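Local atomic coordinates of type C neurotoxin (Clostridium botulinum, PDB entry 4F83), a protein that probably serves as the receptor-binding part of a clostridial neurotoxin, attaching the toxin to nerve cells through a lectin-like domain and a beta-trefoil domain. Residues A[287-292]-A[344-349]; A[305-310]-A[330-335]; A[338-343]-A[360-365]. All coordinates share one frame; numbering follows the deposited sequence. Where two conformers were deposited one is given.

Contact 1: residues A[287-292]-A[344-349]; sequences ILNGDD and SIKNIV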
ATOM      1  N   ILE A 287      -5.084 -10.092   7.708  1.00 17.74           N
ATOM      2  CA  ILE A 287      -6.202  -9.555   8.479  1.00 17.21           C
ATOM      3  C   ILE A 287      -7.251  -9.006   7.519  1.00 17.77           C
ATOM      4  O   ILE A 287      -6.938  -8.212   6.642  1.00 17.34           O
ATOM      5  CB  ILE A 287      -5.726  -8.447   9.436  1.00 16.43           C
ATOM      6  CG1 ILE A 287      -4.629  -9.005  10.383  1.00 15.19           C
ATOM      7  CG2 ILE A 287      -6.917  -7.853  10.224  1.00 17.70           C
ATOM      8  CD1 ILE A 287      -4.108  -7.958  11.445  1.00 12.97           C
ATOM      9  N   LEU A 288      -8.497  -9.451   7.693  1.00 18.49           N
ATOM     10  CA  LEU A 288      -9.557  -9.159   6.744  1.00 19.15           C
ATOM     11  C   LEU A 288     -10.581  -8.221   7.339  1.00 19.40           C
ATOM     12  O   LEU A 288     -10.771  -8.130   8.572  1.00 18.81           O
ATOM     13  CB  LEU A 288     -10.249 -10.458   6.290  1.00 19.77           C
ATOM     14  CG  LEU A 288      -9.320 -11.546   5.754  1.00 22.82           C
ATOM     15  CD1 LEU A 288     -10.156 -12.703   5.285  1.00 25.38           C
ATOM     16  CD2 LEU A 288      -8.465 -11.004   4.618  1.00 22.90           C
ATOM     17  N   ASN A 289     -11.250  -7.508   6.452  1.00 18.57           N
ATOM     18  CA  ASN A 289     -12.330  -6.619   6.820  1.00 18.61           C
ATOM     19  C   ASN A 289     -13.354  -7.337   7.706  1.00 19.57           C
ATOM     20  O   ASN A 289     -13.883  -8.391   7.310  1.00 20.67           O
ATOM     21  CB  ASN A 289     -12.999  -6.136   5.519  1.00 19.95           C
ATOM     22  CG  ASN A 289     -14.154  -5.212   5.764  1.00 21.90           C
ATOM     23  OD1 ASN A 289     -14.075  -4.285   6.578  1.00 22.98           O
ATOM     24  ND2 ASN A 289     -15.258  -5.463   5.072  1.00 25.66           N
ATOM     25  N   GLY A 290     -13.613  -6.776   8.894  1.00 18.81           N
ATOM     26  CA  GLY A 290     -14.538  -7.335   9.869  1.00 20.36           C
ATOM     27  C   GLY A 290     -13.954  -8.267  10.928  1.00 19.67           C
ATOM     28  O   GLY A 290     -14.676  -8.705  11.876  1.00 20.05           O
ATOM     29  N   ASP A 291     -12.672  -8.592  10.798  1.00 18.97           N
ATOM     30  CA  ASP A 291     -12.040  -9.546  11.749  1.00 18.76           C
ATOM     31  C   ASP A 291     -12.067  -8.994  13.156  1.00 17.86           C
ATOM     32  O   ASP A 291     -11.876  -7.787  13.363  1.00 17.98           O
ATOM     33  CB  ASP A 291     -10.594  -9.836  11.357  1.00 18.26           C
ATOM     34  CG  ASP A 291     -10.465 -10.918  10.267  1.00 20.13           C
ATOM     35  OD1 ASP A 291     -11.472 -11.563   9.909  1.00 20.92           O
ATOM     36  OD2 ASP A 291      -9.333 -11.140   9.809  1.00 22.31           O
ATOM     37  N   ASP A 292     -12.268  -9.887  14.130  1.00 17.83           N
ATOM     38  CA  ASP A 292     -12.166  -9.517  15.546  1.00 17.29           C
ATOM     39  C   ASP A 292     -10.734  -9.743  15.983  1.00 16.42           C
ATOM     40  O   ASP A 292     -10.157 -10.826  15.735  1.00 16.63           O
ATOM     41  CB  ASP A 292     -13.083 -10.390  16.402  1.00 18.52           C
ATOM     42  CG  ASP A 292     -14.520  -9.920  16.380  1.00 23.48           C
ATOM     43  OD1 ASP A 292     -14.803  -8.800  15.901  1.00 26.43           O
ATOM     44  OD2 ASP A 292     -15.387 -10.688  16.839  1.00 32.45           O
ATOM     45  N   SER A 344     -13.089  -4.779  16.410  1.00 17.45           N
ATOM     46  CA  SER A 344     -13.230  -5.226  15.015  1.00 18.32           C
ATOM     47  C   SER A 344     -12.528  -4.205  14.149  1.00 17.72           C
ATOM     48  O   SER A 344     -12.588  -2.987  14.431  1.00 19.38           O
ATOM     49  CB  SER A 344     -14.690  -5.379  14.601  1.00 19.43           C
ATOM     50  OG  SER A 344     -15.433  -4.249  14.957  1.00 26.73           O
ATOM     51  N   ILE A 345     -11.870  -4.677  13.097  1.00 16.73           N
ATOM     52  CA  ILE A 345     -11.157  -3.764  12.196  1.00 14.91           C
ATOM     53  C   ILE A 345     -11.859  -3.761  10.838  1.00 17.28           C
ATOM     54  O   ILE A 345     -12.150  -4.818  10.304  1.00 17.00           O
ATOM     55  CB  ILE A 345      -9.651  -4.151  12.086  1.00 14.16           C
ATOM     56  CG1 ILE A 345      -8.895  -3.157  11.206  1.00 15.67           C
ATOM     57  CG2 ILE A 345      -9.475  -5.635  11.612  1.00 16.13           C
ATOM     58  CD1 ILE A 345      -7.381  -3.221  11.476  1.00 17.39           C
ATOM     59  N   LYS A 346     -12.153  -2.576  10.289  1.00 18.14           N
ATOM     60  CA  LYS A 346     -12.935  -2.503   9.044  1.00 19.94           C
ATOM     61  C   LYS A 346     -12.319  -1.521   8.059  1.00 21.66           C
ATOM     62  O   LYS A 346     -11.714  -0.543   8.464  1.00 21.13           O
ATOM     63  CB  LYS A 346     -14.378  -2.052   9.361  1.00 19.77           C
ATOM     64  CG  LYS A 346     -15.162  -3.073  10.202  1.00 20.85           C
ATOM     65  CD  LYS A 346     -16.672  -2.741  10.281  1.00 25.28           C
ATOM     66  CE  LYS A 346     -17.368  -3.756  11.208  1.00 26.77           C
ATOM     67  NZ  LYS A 346     -18.852  -3.627  11.265  1.00 25.87           N
ATOM     68  N   ASN A 347     -12.530  -1.749   6.767  1.00 25.26           N
ATOM     69  CA  ASN A 347     -12.050  -0.815   5.778  1.00 29.52           C
ATOM     70  C   ASN A 347     -13.007   0.353   5.708  1.00 32.59           C
ATOM     71  O   ASN A 347     -14.216   0.183   5.894  1.00 34.00           O
ATOM     72  CB  ASN A 347     -11.898  -1.497   4.414  1.00 31.62           C
ATOM     73  CG  ASN A 347     -10.536  -2.143   4.232  1.00 33.31           C
ATOM     74  OD1 ASN A 347      -9.554  -1.754   4.879  1.00 37.69           O
ATOM     75  ND2 ASN A 347     -10.459  -3.122   3.337  1.00 35.56           N
ATOM     76  N   ILE A 348     -12.462   1.544   5.482  1.00 34.93           N
ATOM     77  CA  ILE A 348     -13.239   2.763   5.382  1.00 37.66           C
ATOM     78  C   ILE A 348     -14.082   2.695   4.143  1.00 39.26           C
ATOM     79  O   ILE A 348     -13.543   2.672   3.058  1.00 40.27           O
ATOM     80  CB  ILE A 348     -12.339   3.979   5.290  1.00 37.45           C
ATOM     81  CG1 ILE A 348     -11.501   4.055   6.564  1.00 37.95           C
ATOM     82  CG2 ILE A 348     -13.168   5.211   5.107  1.00 38.38           C
ATOM     83  CD1 ILE A 348     -10.200   4.728   6.394  1.00 38.98           C
ATOM     84  N   VAL A 349     -15.390   2.610   4.311  1.00 40.51           N
ATOM     85  CA  VAL A 349     -16.246   2.367   3.156  1.00 42.72           C
ATOM     86  C   VAL A 349     -16.044   3.366   2.016  1.00 44.12           C
ATOM     87  O   VAL A 349     -16.013   4.554   2.233  1.00 44.67           O
ATOM     88  CB  VAL A 349     -17.691   2.380   3.508  1.00 28.50           C
ATOM     89  CG1 VAL A 349     -18.225   3.805   3.499  1.00 28.81           C
ATOM     90  CG2 VAL A 349     -18.488   1.584   2.479  1.00 29.15           C
TER
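Ile287 starts the contact with its CG2 methyl, which meets CG2 of Ile345 at 3.7 Å. The two isoleucine side chains cross at about a right angle. This is the buried, apolar end of the contact. Leu288 then opens a type II beta turn that ends at Asp291. The turn is closed by the bond from Asp291 N to Leu288 O. It is braced a second time by Leu288 N, which donates to Asp291 OD2 from above the carboxylate plane. Lys281 forms a salt bridge with the same oxygen, so this carboxylate has two partners.

Asn289 reaches the strand with its side-chain oxygen. Its CG is anti to the backbone N (chi1 179°), which carries Asn289 OD1 over to Asn347 N at 3.0 Å. The donor sits above the amide carbonyl plane, 40° out of it. Asn289 OD1 also lies 3.2 Å from Lys346 CA. Gly290 stands at the turn position where phi is positive, at 92°, an angle glycine accepts readily. Gly290 N gives a bond of 2.8 Å to Ile345 O, met nearly along the C=O axis. Asp291 answers with its own carbonyl, as Ile345 N donates to Asp291 O at 3.1 Å. Ser344 CA makes a CA-H...O contact with the same oxygen. At Asp292 the pairing with Ser344 becomes an antiparallel, non-hydrogen-bonded bridge, and Asp292 OD1 packs 3.7 Å from Ser344 CB.

The turn thus leads into strand 292-299, paired with strand 343-347 in the C-terminal, trefoil-family region. Both polar backbone atoms of Ile345 are satisfied by the turn, while the Asn289 side chain stands in for a backbone acceptor at Asn347 and extends the pairing by one bond.

Contact 2: residues A[305-310]-A[330-335]; sequences MIIRDT and KLQSNL. With SO4 (sulfate ion), chain H.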
ATOM      1  N   MET A 305      -1.903  -6.594  26.830  1.00 15.04           N
ATOM      2  CA  MET A 305      -2.928  -6.354  25.798  1.00 14.35           C
ATOM      3  C   MET A 305      -3.610  -5.015  26.066  1.00 14.14           C
ATOM      4  O   MET A 305      -3.720  -4.573  27.225  1.00 15.00           O
ATOM      5  CB  MET A 305      -3.982  -7.485  25.756  1.00 15.79           C
ATOM      6  CG  MET A 305      -4.728  -7.676  27.038  1.00 15.83           C
ATOM      7  SD  MET A 305      -5.994  -9.017  26.992  1.00 21.93           S
ATOM      8  CE  MET A 305      -6.996  -8.515  25.587  1.00 19.54           C
ATOM      9  N   ILE A 306      -4.042  -4.366  24.993  1.00 13.37           N
ATOM     10  CA  ILE A 306      -4.774  -3.103  25.108  1.00 14.94           C
ATOM     11  C   ILE A 306      -6.227  -3.384  25.411  1.00 16.13           C
ATOM     12  O   ILE A 306      -6.872  -4.203  24.729  1.00 16.39           O
ATOM     13  CB  ILE A 306      -4.631  -2.296  23.816  1.00 15.88           C
ATOM     14  CG1 ILE A 306      -3.155  -1.989  23.582  1.00 16.53           C
ATOM     15  CG2 ILE A 306      -5.457  -0.964  23.916  1.00 16.31           C
ATOM     16  CD1 ILE A 306      -2.901  -1.148  22.308  1.00 20.11           C
ATOM     17  N   ILE A 307      -6.766  -2.711  26.427  1.00 15.42           N
ATOM     18  CA  ILE A 307      -8.186  -2.837  26.697  1.00 15.56           C
ATOM     19  C   ILE A 307      -8.844  -1.467  26.780  1.00 15.89           C
ATOM     20  O   ILE A 307      -8.192  -0.453  27.018  1.00 15.91           O
ATOM     21  CB  ILE A 307      -8.474  -3.640  27.989  1.00 16.72           C
ATOM     22  CG1 ILE A 307      -7.972  -2.889  29.235  1.00 16.81           C
ATOM     23  CG2 ILE A 307      -7.911  -5.091  27.892  1.00 16.11           C
ATOM     24  CD1 ILE A 307      -8.391  -3.514  30.577  1.00 22.37           C
ATOM     25  N   ARG A 308     -10.132  -1.433  26.505  1.00 16.34           N
ATOM     26  CA  ARG A 308     -10.887  -0.219  26.752  1.00 17.12           C
ATOM     27  C   ARG A 308     -11.091  -0.010  28.267  1.00 17.14           C
ATOM     28  O   ARG A 308     -11.332  -0.969  29.009  1.00 17.68           O
ATOM     29  CB  ARG A 308     -12.247  -0.335  26.046  1.00 17.86           C
ATOM     30  CG  ARG A 308     -12.944   0.998  25.853  1.00 20.19           C
ATOM     31  CD  ARG A 308     -14.466   0.802  25.754  1.00 19.89           C
ATOM     32  NE  ARG A 308     -15.058   0.676  27.074  1.00 25.21           N
ATOM     33  CZ  ARG A 308     -16.316   0.375  27.330  1.00 26.97           C
ATOM     34  NH1 ARG A 308     -16.719   0.355  28.582  1.00 28.09           N
ATOM     35  NH2 ARG A 308     -17.185   0.106  26.344  1.00 29.34           N
ATOM     36  N   ASP A 309     -10.993   1.233  28.732  1.00 17.91           N
ATOM     37  CA  ASP A 309     -11.335   1.521  30.137  1.00 19.30           C
ATOM     38  C   ASP A 309     -12.803   1.206  30.409  1.00 20.12           C
ATOM     39  O   ASP A 309     -13.654   1.351  29.542  1.00 19.97           O
ATOM     40  CB  ASP A 309     -11.124   3.007  30.468  1.00 19.17           C
ATOM     41  CG  ASP A 309      -9.688   3.375  30.687  1.00 23.72           C
ATOM     42  OD1 ASP A 309      -9.436   4.600  30.897  1.00 24.38           O
ATOM     43  OD2 ASP A 309      -8.802   2.481  30.658  1.00 26.59           O
ATOM     44  N   THR A 310     -13.107   0.846  31.643  1.00 21.42           N
ATOM     45  CA  THR A 310     -14.490   0.597  32.031  1.00 23.31           C
ATOM     46  C   THR A 310     -15.344   1.841  32.070  1.00 24.79           C
ATOM     47  O   THR A 310     -16.478   1.838  31.582  1.00 26.25           O
ATOM     48  CB  THR A 310     -14.518  -0.111  33.376  1.00 24.18           C
ATOM     49  OG1 THR A 310     -13.848  -1.349  33.215  1.00 25.88           O
ATOM     50  CG2 THR A 310     -15.963  -0.370  33.838  1.00 27.14           C
ATOM     51  N   LYS A 330      -6.034   1.292  28.103  1.00 16.62           N
ATOM     52  CA  LYS A 330      -4.953   1.002  29.054  1.00 17.17           C
ATOM     53  C   LYS A 330      -4.327  -0.354  28.730  1.00 17.65           C
ATOM     54  O   LYS A 330      -4.844  -1.088  27.917  1.00 16.15           O
ATOM     55  CB  LYS A 330      -5.475   1.025  30.485  1.00 19.14           C
ATOM     56  CG  LYS A 330      -6.354  -0.110  30.863  1.00 21.27           C
ATOM     57  CD  LYS A 330      -7.009   0.167  32.270  1.00 27.28           C
ATOM     58  CE  LYS A 330      -7.979  -0.926  32.643  1.00 31.99           C
ATOM     59  NZ  LYS A 330      -8.632  -0.674  33.982  1.00 35.58           N
ATOM     60  N   LEU A 331      -3.173  -0.625  29.339  1.00 18.48           N
ATOM     61  CA  LEU A 331      -2.549  -1.948  29.210  1.00 17.59           C
ATOM     62  C   LEU A 331      -2.938  -2.857  30.340  1.00 17.93           C
ATOM     63  O   LEU A 331      -3.064  -2.410  31.503  1.00 19.40           O
ATOM     64  CB  LEU A 331      -1.024  -1.813  29.172  1.00 17.41           C
ATOM     65  CG  LEU A 331      -0.421  -0.959  28.051  1.00 16.71           C
ATOM     66  CD1 LEU A 331       1.114  -0.841  28.247  1.00 21.62           C
ATOM     67  CD2 LEU A 331      -0.778  -1.512  26.684  1.00 16.92           C
ATOM     68  N   GLN A 332      -3.084  -4.137  30.012  1.00 17.07           N
ATOM     69  CA  GLN A 332      -3.443  -5.181  30.961  1.00 18.33           C
ATOM     70  C   GLN A 332      -2.432  -6.312  30.794  1.00 18.33           C
ATOM     71  O   GLN A 332      -2.211  -6.786  29.697  1.00 18.32           O
ATOM     72  CB  GLN A 332      -4.852  -5.703  30.635  1.00 19.48           C
ATOM     73  CG  GLN A 332      -5.229  -6.952  31.404  1.00 22.55           C
ATOM     74  CD  GLN A 332      -6.687  -7.308  31.283  1.00 24.29           C
ATOM     75  OE1 GLN A 332      -7.561  -6.534  31.678  1.00 25.46           O
ATOM     76  NE2 GLN A 332      -6.961  -8.495  30.775  1.00 24.83           N
ATOM     77  N   SER A 333      -1.847  -6.776  31.892  1.00 18.69           N
ATOM     78  CA  SER A 333      -0.839  -7.842  31.768  1.00 19.42           C
ATOM     79  C   SER A 333      -1.452  -9.229  31.729  1.00 19.40           C
ATOM     80  O   SER A 333      -0.813 -10.186  31.280  1.00 18.26           O
ATOM     81  CB  SER A 333       0.187  -7.746  32.894  1.00 21.09           C
ATOM     82  OG  SER A 333      -0.493  -7.800  34.116  1.00 25.29           O
ATOM     83  N   ASN A 334      -2.690  -9.362  32.197  1.00 20.53           N
ATOM     84  CA  ASN A 334      -3.417 -10.618  32.064  1.00 23.35           C
ATOM     85  C   ASN A 334      -3.864 -10.808  30.608  1.00 22.96           C
ATOM     86  O   ASN A 334      -4.641 -10.002  30.082  1.00 23.98           O
ATOM     87  CB  ASN A 334      -4.616 -10.612  33.012  1.00 24.97           C
ATOM     88  CG  ASN A 334      -5.085 -11.973  33.340  1.00 31.63           C
ATOM     89  OD1 ASN A 334      -5.295 -12.812  32.452  1.00 37.61           O
ATOM     90  ND2 ASN A 334      -5.243 -12.236  34.629  1.00 40.31           N
ATOM     91  N   LEU A 335      -3.318 -11.820  29.928  1.00 21.86           N
ATOM     92  CA  LEU A 335      -3.570 -11.986  28.514  1.00 22.22           C
ATOM     93  C   LEU A 335      -4.656 -13.035  28.329  1.00 24.89           C
ATOM     94  O   LEU A 335      -4.683 -14.030  29.041  1.00 26.97           O
ATOM     95  CB  LEU A 335      -2.293 -12.412  27.785  1.00 20.80           C
ATOM     96  CG  LEU A 335      -1.043 -11.554  28.045  1.00 18.46           C
ATOM     97  CD1 LEU A 335       0.121 -12.154  27.235  1.00 17.68           C
ATOM     98  CD2 LEU A 335      -1.283 -10.096  27.606  1.00 17.01           C
TER
HETATM   99  S   SO4 H1307     -11.196   2.251  34.356  1.00 38.27           S
HETATM  100  O1  SO4 H1307     -11.521   1.663  35.658  1.00 38.73           O
HETATM  101  O2  SO4 H1307     -12.328   3.110  33.954  1.00 35.71           O
HETATM  102  O3  SO4 H1307      -9.997   3.058  34.533  1.00 40.16           O
HETATM  103  O4  SO4 H1307     -10.972   1.201  33.348  1.00 35.55           O
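Ile307 and Lys330 face each other on one side of an antiparallel ladder, their side chains crossing at a slant. The first torsion of each (chi1 66° and 71°) brings the two chains together over the same face. Ile307 CD1 presses on Lys330 CE at 3.3 Å, tighter than usual for two carbons. Ile307 CD1 also meets Gln332 OE1 at 3.3 Å, and these two side chains cross at about a right angle.

Met305 lies alongside Gln332, pointing the same way. Met305 SD rests 3.5 Å from Asn334 O. Gln332 NE2 donates to Asn334 O at 2.9 Å, in the amide plane of the glutamine, which fixes the amide's rotation. On the other face, Ile306 CG1 packs against Leu331 CD2. Four backbone bonds join strands 302-308 and 326-332 here.

Asp309 OD2 and Lys330 NZ, 4.6 Å apart, are near but form no salt bridge. Lys330 NZ donates to sulfate O4 at 3.1 Å, and Thr310 N binds the same oxygen. Arg377 and Asp311 N also bind this sulfate, probably from the crystallisation liquor. The chemistry implies a small anion site near the end of strand 302-308, in the trefoil-family region, where Lys330 and Arg377 would offset the anion's charge.

Contact 3: residues A[338-343]-A[360-365]; sequences YGIGIF and SSFMKN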
ATOM      1  N   TYR A 338     -10.386 -11.524  26.460  1.00 24.60           N
ATOM      2  CA  TYR A 338     -11.290 -10.715  27.278  1.00 24.16           C
ATOM      3  C   TYR A 338     -12.045  -9.772  26.371  1.00 22.16           C
ATOM      4  O   TYR A 338     -11.437  -9.006  25.619  1.00 20.72           O
ATOM      5  CB  TYR A 338     -10.504  -9.907  28.312  1.00 24.87           C
ATOM      6  CG  TYR A 338      -9.792 -10.783  29.318  1.00 28.01           C
ATOM      7  CD1 TYR A 338     -10.498 -11.387  30.359  1.00 33.64           C
ATOM      8  CD2 TYR A 338      -8.436 -11.044  29.200  1.00 27.97           C
ATOM      9  CE1 TYR A 338      -9.862 -12.218  31.280  1.00 34.79           C
ATOM     10  CE2 TYR A 338      -7.784 -11.863  30.108  1.00 31.18           C
ATOM     11  CZ  TYR A 338      -8.505 -12.444  31.154  1.00 34.38           C
ATOM     12  OH  TYR A 338      -7.872 -13.274  32.061  1.00 37.42           O
ATOM     13  N   GLY A 339     -13.370  -9.779  26.499  1.00 20.79           N
ATOM     14  CA  GLY A 339     -14.232  -9.025  25.606  1.00 20.18           C
ATOM     15  C   GLY A 339     -13.893  -7.548  25.585  1.00 19.51           C
ATOM     16  O   GLY A 339     -13.998  -6.889  24.530  1.00 19.31           O
ATOM     17  N   ILE A 340     -13.453  -7.027  26.730  1.00 19.21           N
ATOM     18  CA  ILE A 340     -13.189  -5.580  26.836  1.00 18.96           C
ATOM     19  C   ILE A 340     -11.939  -5.203  26.015  1.00 18.09           C
ATOM     20  O   ILE A 340     -11.724  -4.027  25.701  1.00 18.91           O
ATOM     21  CB  ILE A 340     -13.062  -5.114  28.310  1.00 19.76           C
ATOM     22  CG1 ILE A 340     -13.014  -3.585  28.373  1.00 23.12           C
ATOM     23  CG2 ILE A 340     -11.814  -5.698  28.936  1.00 21.04           C
ATOM     24  CD1 ILE A 340     -14.153  -2.944  29.081  1.00 25.88           C
ATOM     25  N   GLY A 341     -11.159  -6.206  25.605  1.00 17.39           N
ATOM     26  CA  GLY A 341      -9.991  -5.964  24.733  1.00 16.83           C
ATOM     27  C   GLY A 341     -10.124  -6.524  23.322  1.00 17.69           C
ATOM     28  O   GLY A 341      -9.105  -6.723  22.641  1.00 18.20           O
ATOM     29  N   ILE A 342     -11.358  -6.810  22.895  1.00 17.07           N
ATOM     30  CA  ILE A 342     -11.587  -7.292  21.520  1.00 17.14           C
ATOM     31  C   ILE A 342     -12.186  -6.175  20.688  1.00 16.61           C
ATOM     32  O   ILE A 342     -13.139  -5.479  21.141  1.00 18.02           O
ATOM     33  CB  ILE A 342     -12.500  -8.557  21.491  1.00 18.51           C
ATOM     34  CG1 ILE A 342     -11.754  -9.709  22.198  1.00 20.01           C
ATOM     35  CG2 ILE A 342     -12.819  -8.949  20.026  1.00 17.51           C
ATOM     36  CD1 ILE A 342     -12.555 -11.002  22.374  1.00 22.63           C
ATOM     37  N   PHE A 343     -11.641  -6.004  19.482  1.00 17.09           N
ATOM     38  CA  PHE A 343     -12.048  -4.922  18.600  1.00 16.89           C
ATOM     39  C   PHE A 343     -12.354  -5.509  17.249  1.00 18.54           C
ATOM     40  O   PHE A 343     -11.952  -6.643  16.973  1.00 18.89           O
ATOM     41  CB  PHE A 343     -10.902  -3.900  18.490  1.00 16.08           C
ATOM     42  CG  PHE A 343     -10.539  -3.256  19.819  1.00 17.27           C
ATOM     43  CD1 PHE A 343     -11.178  -2.097  20.233  1.00 17.94           C
ATOM     44  CD2 PHE A 343      -9.582  -3.844  20.663  1.00 18.83           C
ATOM     45  CE1 PHE A 343     -10.857  -1.495  21.476  1.00 17.95           C
ATOM     46  CE2 PHE A 343      -9.248  -3.271  21.882  1.00 19.53           C
ATOM     47  CZ  PHE A 343      -9.886  -2.086  22.299  1.00 18.10           C
ATOM     48  N   SER A 360     -15.320  -1.192  18.862  1.00 16.83           N
ATOM     49  CA  SER A 360     -15.612  -2.159  19.908  1.00 17.46           C
ATOM     50  C   SER A 360     -17.113  -2.293  20.067  1.00 18.79           C
ATOM     51  O   SER A 360     -17.867  -1.303  19.924  1.00 17.82           O
ATOM     52  CB  SER A 360     -14.930  -1.742  21.243  1.00 18.24           C
ATOM     53  OG  SER A 360     -15.514  -2.389  22.372  1.00 19.35           O
ATOM     54  N   SER A 361     -17.548  -3.520  20.375  1.00 19.28           N
ATOM     55  CA  SER A 361     -18.955  -3.789  20.638  1.00 20.40           C
ATOM     56  C   SER A 361     -19.165  -4.242  22.079  1.00 20.57           C
ATOM     57  O   SER A 361     -20.198  -4.816  22.410  1.00 19.67           O
ATOM     58  CB  SER A 361     -19.458  -4.883  19.676  1.00 21.86           C
ATOM     59  OG  SER A 361     -19.401  -4.427  18.343  1.00 22.65           O
ATOM     60  N   PHE A 362     -18.158  -4.050  22.934  1.00 19.52           N
ATOM     61  CA  PHE A 362     -18.283  -4.474  24.320  1.00 21.87           C
ATOM     62  C   PHE A 362     -19.155  -3.496  25.103  1.00 23.35           C
ATOM     63  O   PHE A 362     -18.752  -2.340  25.325  1.00 24.18           O
ATOM     64  CB  PHE A 362     -16.913  -4.590  24.990  1.00 22.02           C
ATOM     65  CG  PHE A 362     -16.960  -5.287  26.322  1.00 22.81           C
ATOM     66  CD1 PHE A 362     -17.098  -6.683  26.385  1.00 23.68           C
ATOM     67  CD2 PHE A 362     -16.874  -4.570  27.498  1.00 27.03           C
ATOM     68  CE1 PHE A 362     -17.143  -7.357  27.605  1.00 25.62           C
ATOM     69  CE2 PHE A 362     -16.935  -5.259  28.752  1.00 25.25           C
ATOM     70  CZ  PHE A 362     -17.057  -6.627  28.782  1.00 27.59           C
ATOM     71  N   MET A 363     -20.362  -3.968  25.470  1.00 23.94           N
ATOM     72  CA  MET A 363     -21.361  -3.205  26.254  0.50 26.11           C
ATOM     73  C   MET A 363     -22.034  -2.043  25.497  1.00 26.12           C
ATOM     74  O   MET A 363     -23.268  -1.898  25.534  1.00 28.54           O
ATOM     75  CB  MET A 363     -20.808  -2.754  27.616  0.50 26.26           C
ATOM     76  CG  MET A 363     -20.129  -3.870  28.428  0.50 28.33           C
ATOM     77  SD  MET A 363     -21.222  -5.191  28.994  0.50 33.57           S
ATOM     78  CE  MET A 363     -20.223  -5.995  30.249  0.50 33.92           C
ATOM     79  N   LYS A 364     -21.237  -1.219  24.828  1.00 25.82           N
ATOM     80  CA  LYS A 364     -21.743  -0.129  24.002  1.00 26.37           C
ATOM     81  C   LYS A 364     -20.929  -0.124  22.719  1.00 24.92           C
ATOM     82  O   LYS A 364     -19.773  -0.586  22.707  1.00 24.29           O
ATOM     83  CB  LYS A 364     -21.596   1.249  24.697  1.00 26.71           C
ATOM     84  CG  LYS A 364     -22.528   1.508  25.915  1.00 29.00           C
ATOM     85  CD  LYS A 364     -22.254   2.935  26.472  1.00 30.10           C
ATOM     86  CE  LYS A 364     -22.687   3.100  27.931  1.00 33.73           C
ATOM     87  NZ  LYS A 364     -24.158   3.027  28.033  1.00 38.79           N
ATOM     88  N   ASN A 365     -21.542   0.333  21.629  1.00 24.36           N
ATOM     89  CA  ASN A 365     -20.819   0.448  20.388  1.00 23.49           C
ATOM     90  C   ASN A 365     -19.894   1.664  20.441  1.00 22.20           C
ATOM     91  O   ASN A 365     -20.352   2.794  20.619  1.00 22.28           O
ATOM     92  CB  ASN A 365     -21.755   0.566  19.199  1.00 25.86           C
ATOM     93  CG  ASN A 365     -22.116  -0.814  18.584  1.00 30.63           C
ATOM     94  OD1 ASN A 365     -21.237  -1.670  18.330  1.00 34.61           O
ATOM     95  ND2 ASN A 365     -23.395  -1.012  18.326  1.00 36.38           N
TER
HETATM   96  O   HOH W   1     -13.370  -3.752  23.282  1.00 17.04           O
HETATM   97  O   HOH W   2     -15.780  -5.749  20.407  1.00 18.64           O
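Phe362 points its side chain at the loop of residues 338-343. Phe362 CB starts the approach, 3.7 Å from Gly339 O. CG is anti to the backbone N (chi1 -168°), and this swings the ring across Gly339 and Ile340. Phe362 CD1 comes to 3.4 Å from Gly339 C, obliquely to the ring. CE1 lies beside Gly339 C and Ile340 N, and that N sits over one face of the ring, toward its rim. On the other side of the ring's long axis, Phe362 CD2 meets Ile340 CD1 at 3.5 Å. Phe362 CE2 touches the same methyl. Ile340 CB stands over the face in a CH-pi contact, 4.1 Å from the centroid of the Phe362 ring and 21° off the normal. CZ reaches as far as Ile340 N.

Both loops belong to the beta-trefoil domain. Segment 338-343, with a short 3-10 turn at 339-340, lies between strands 326-332 and 343-347. Segment 360-365 joins the antiparallel strands 356-360 and 366-373 as a hairpin loop. Ile340 also packs on Ile307 and Arg308 of strand 302-308.

Nearer the strands, Ser360 CB lies 3.9 Å from Phe343 CD1, oblique to that ring. Ser360 OG accepts from Phe362 N in an ST turn, which ties down the backbone that carries the aromatic ring. The polar link between the segments runs through water. Water 1 lies 2.7 Å from Ser360 OG and within bonding distance of Ile342 O and, weakly, Ile340 O. It has more acceptors in reach than protons. Water 2 accepts from Ser361 N and donates to Ile342 O at 2.8 Å.

In the fold
All three contacts lie in the C-terminal receptor-binding region. The chain first meets contact 1 at 287-292, in the loop before strand 292-299. Contact 2 opens at 305-310 on strand 302-308 and closes at 330-335. This whole loop falls within the longer one that contact 1 closes at 344-349. Contact 3 opens at 338-343, before contact 1 has closed, and closes at 360-365, so contacts 1 and 3 cross. Contacts 2 and 3 follow in series. Contact 3 touches both others: Asp292 packs on Ile342, and Arg308 N probably bonds to Ile340 O. Together they tie strands 292-299, 302-308, 326-332, 343-347 and 356-360 of one sheet.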